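Afp2 (PDB 6RBN) probably forms part of the contractile sheath around the inner tube of the anti-feeding prophage, a contractile injection system of Serratia entomophila. Local coordinates at residues S21-V29 and I181-V190. Sequence-based numbering, arbitrary orientation.
Sequences SVNSAATAV and ITQTDRTRGV
R186 and N23 meet as two stacked flat groups. The amide plane of N23 lies 11° from the guanidinium plane of R186. N23 ND2 sits over the centre of one guanidinium face, 3.2 Å above the plane. ND2 and R186 NE are both donors, so this is stacking and not a hydrogen bond. The hydrogen bond goes to the backbone instead: R186 NH1 donates to N23 O at 2.7 Å, along a bent path. The donor lies in the carbonyl plane, but the oxygen is tilted 27° out of the guanidinium plane. The R186 side chain leaves the helix with CG anti to the backbone N (chi1 -179°). A bend at chi3 then turns the guanidinium face to the amide. N23 thus meets R186 with both its carbonyl and its side chain.

Further along, A25 points its methyl at the helix. Its CB packs 3.9 Å from D185 CB and 4.0 Å from R186 N. A type I turn runs from A25 to A28 and presents T27 and A28 to the same helix. T27 OG1 gives a weak, 3.3 Å hydrogen bond to D185 OD2. A28 CB lies 3.8 Å from D185 OD2 and also touches I181 CG2. The stronger partner of D185 is R254 of helix 250-267, in a salt bridge through OD2. R254 also bonds T27 O, so it ties both sides of the contact together.

The contact joins the loop before strand 30-34 to the C-terminal part of helix 173-187, which belongs to the subtilisin-like region of the sheath protein. Its chemistry is divided. At the exposed N23 end, an arginine is held by a carbonyl and a stacked amide. At the turn, small methyls pack beside a carboxylate whose charge is probably balanced mainly by R254.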
# COMPACT_ATOMS: atom_id res chain seq x y z
N SER C 21 -8.26 4.23 -92.50
CA SER C 21 -8.34 4.06 -91.06
C SER C 21 -7.32 4.95 -90.36
O SER C 21 -6.20 5.12 -90.83
CB SER C 21 -8.11 2.60 -90.68
OG SER C 21 -6.79 2.20 -91.00
N VAL C 22 -7.73 5.51 -89.23
CA VAL C 22 -6.86 6.38 -88.44
C VAL C 22 -5.96 5.52 -87.57
O VAL C 22 -6.43 4.65 -86.82
CB VAL C 22 -7.69 7.36 -87.60
CG1 VAL C 22 -6.80 8.13 -86.65
CG2 VAL C 22 -8.42 8.31 -88.50
N ASN C 23 -4.65 5.76 -87.66
CA ASN C 23 -3.64 5.07 -86.88
C ASN C 23 -2.67 6.09 -86.30
O ASN C 23 -1.45 6.01 -86.48
CB ASN C 23 -2.93 4.03 -87.73
CG ASN C 23 -2.25 2.97 -86.90
OD1 ASN C 23 -2.36 2.96 -85.68
ND2 ASN C 23 -1.54 2.07 -87.56
N SER C 24 -3.22 7.10 -85.63
CA SER C 24 -2.51 8.34 -85.35
C SER C 24 -1.48 8.19 -84.25
O SER C 24 -1.43 7.19 -83.52
CB SER C 24 -3.50 9.43 -84.95
OG SER C 24 -4.11 9.11 -83.71
N ALA C 25 -0.64 9.22 -84.13
CA ALA C 25 0.29 9.40 -83.03
C ALA C 25 0.03 10.76 -82.39
O ALA C 25 -0.31 11.72 -83.08
CB ALA C 25 1.74 9.30 -83.50
N ALA C 26 0.20 10.83 -81.07
CA ALA C 26 -0.14 12.04 -80.34
C ALA C 26 0.86 13.16 -80.53
O ALA C 26 0.51 14.33 -80.33
CB ALA C 26 -0.28 11.73 -78.85
N THR C 27 2.10 12.84 -80.91
CA THR C 27 3.15 13.84 -81.04
C THR C 27 3.20 14.47 -82.43
O THR C 27 4.16 15.19 -82.73
CB THR C 27 4.51 13.22 -80.71
OG1 THR C 27 4.77 12.14 -81.62
CG2 THR C 27 4.52 12.70 -79.29
N ALA C 28 2.20 14.22 -83.27
CA ALA C 28 2.16 14.78 -84.62
C ALA C 28 0.73 15.26 -84.88
O ALA C 28 -0.11 14.50 -85.38
CB ALA C 28 2.60 13.76 -85.65
N VAL C 29 0.47 16.51 -84.54
CA VAL C 29 -0.78 17.19 -84.87
C VAL C 29 -0.44 18.40 -85.72
O VAL C 29 0.02 19.42 -85.21
CB VAL C 29 -1.56 17.59 -83.60
CG1 VAL C 29 -2.83 18.34 -83.97
CG2 VAL C 29 -1.88 16.38 -82.76
N ILE C 181 6.63 11.31 -90.75
CA ILE C 181 6.72 11.62 -89.32
C ILE C 181 5.65 10.85 -88.55
O ILE C 181 5.89 10.38 -87.43
CB ILE C 181 6.63 13.14 -89.11
CG1 ILE C 181 7.93 13.81 -89.55
CG2 ILE C 181 6.33 13.53 -87.68
CD1 ILE C 181 7.87 15.31 -89.57
N THR C 182 4.47 10.68 -89.15
CA THR C 182 3.37 9.97 -88.49
C THR C 182 3.70 8.50 -88.27
O THR C 182 3.50 7.96 -87.18
CB THR C 182 2.10 10.10 -89.32
OG1 THR C 182 1.83 11.48 -89.55
CG2 THR C 182 0.92 9.49 -88.59
N GLN C 183 4.21 7.84 -89.31
CA GLN C 183 4.54 6.43 -89.19
C GLN C 183 5.79 6.19 -88.36
O GLN C 183 5.98 5.09 -87.84
CB GLN C 183 4.70 5.83 -90.58
CG GLN C 183 3.41 5.72 -91.35
CD GLN C 183 3.60 5.20 -92.74
OE1 GLN C 183 4.73 5.07 -93.22
NE2 GLN C 183 2.51 4.86 -93.41
N THR C 184 6.66 7.20 -88.22
CA THR C 184 7.83 7.06 -87.37
C THR C 184 7.46 7.23 -85.90
O THR C 184 7.93 6.46 -85.05
CB THR C 184 8.90 8.07 -87.78
OG1 THR C 184 9.21 7.88 -89.17
CG2 THR C 184 10.16 7.87 -86.97
N ASP C 185 6.61 8.21 -85.59
CA ASP C 185 6.28 8.50 -84.20
C ASP C 185 5.42 7.41 -83.57
O ASP C 185 5.46 7.23 -82.35
CB ASP C 185 5.57 9.84 -84.08
CG ASP C 185 6.45 11.01 -84.44
OD1 ASP C 185 7.69 10.86 -84.39
OD2 ASP C 185 5.91 12.09 -84.74
N ARG C 186 4.66 6.69 -84.38
CA ARG C 186 3.83 5.63 -83.85
C ARG C 186 4.64 4.38 -83.54
O ARG C 186 4.56 3.84 -82.43
CB ARG C 186 2.71 5.29 -84.82
CG ARG C 186 1.81 4.20 -84.31
CD ARG C 186 0.75 3.88 -85.32
NE ARG C 186 1.29 3.34 -86.56
CZ ARG C 186 1.23 3.94 -87.74
NH1 ARG C 186 0.65 5.13 -87.85
NH2 ARG C 186 1.75 3.37 -88.81
N THR C 187 5.44 3.92 -84.50
CA THR C 187 6.12 2.64 -84.34
C THR C 187 7.45 2.79 -83.63
O THR C 187 7.75 2.04 -82.69
CB THR C 187 6.32 1.98 -85.71
OG1 THR C 187 7.13 2.83 -86.53
CG2 THR C 187 4.98 1.77 -86.39
N ARG C 188 8.27 3.76 -84.04
CA ARG C 188 9.61 3.89 -83.50
C ARG C 188 9.75 4.98 -82.45
O ARG C 188 10.64 4.87 -81.59
CB ARG C 188 10.61 4.17 -84.63
CG ARG C 188 10.71 3.04 -85.64
CD ARG C 188 11.30 1.80 -85.02
NE ARG C 188 12.65 2.01 -84.51
CZ ARG C 188 13.75 1.87 -85.24
NH1 ARG C 188 13.66 1.53 -86.52
NH2 ARG C 188 14.94 2.08 -84.69
N GLY C 189 8.92 6.00 -82.48
CA GLY C 189 8.98 7.07 -81.51
C GLY C 189 9.47 8.38 -82.11
O GLY C 189 9.93 8.44 -83.25
N VAL C 190 9.36 9.43 -81.31
CA VAL C 190 9.74 10.76 -81.77
C VAL C 190 11.26 10.94 -81.80
O VAL C 190 11.76 11.80 -82.52
CB VAL C 190 9.03 11.81 -80.89
CG1 VAL C 190 9.62 11.86 -79.49
CG2 VAL C 190 9.02 13.19 -81.55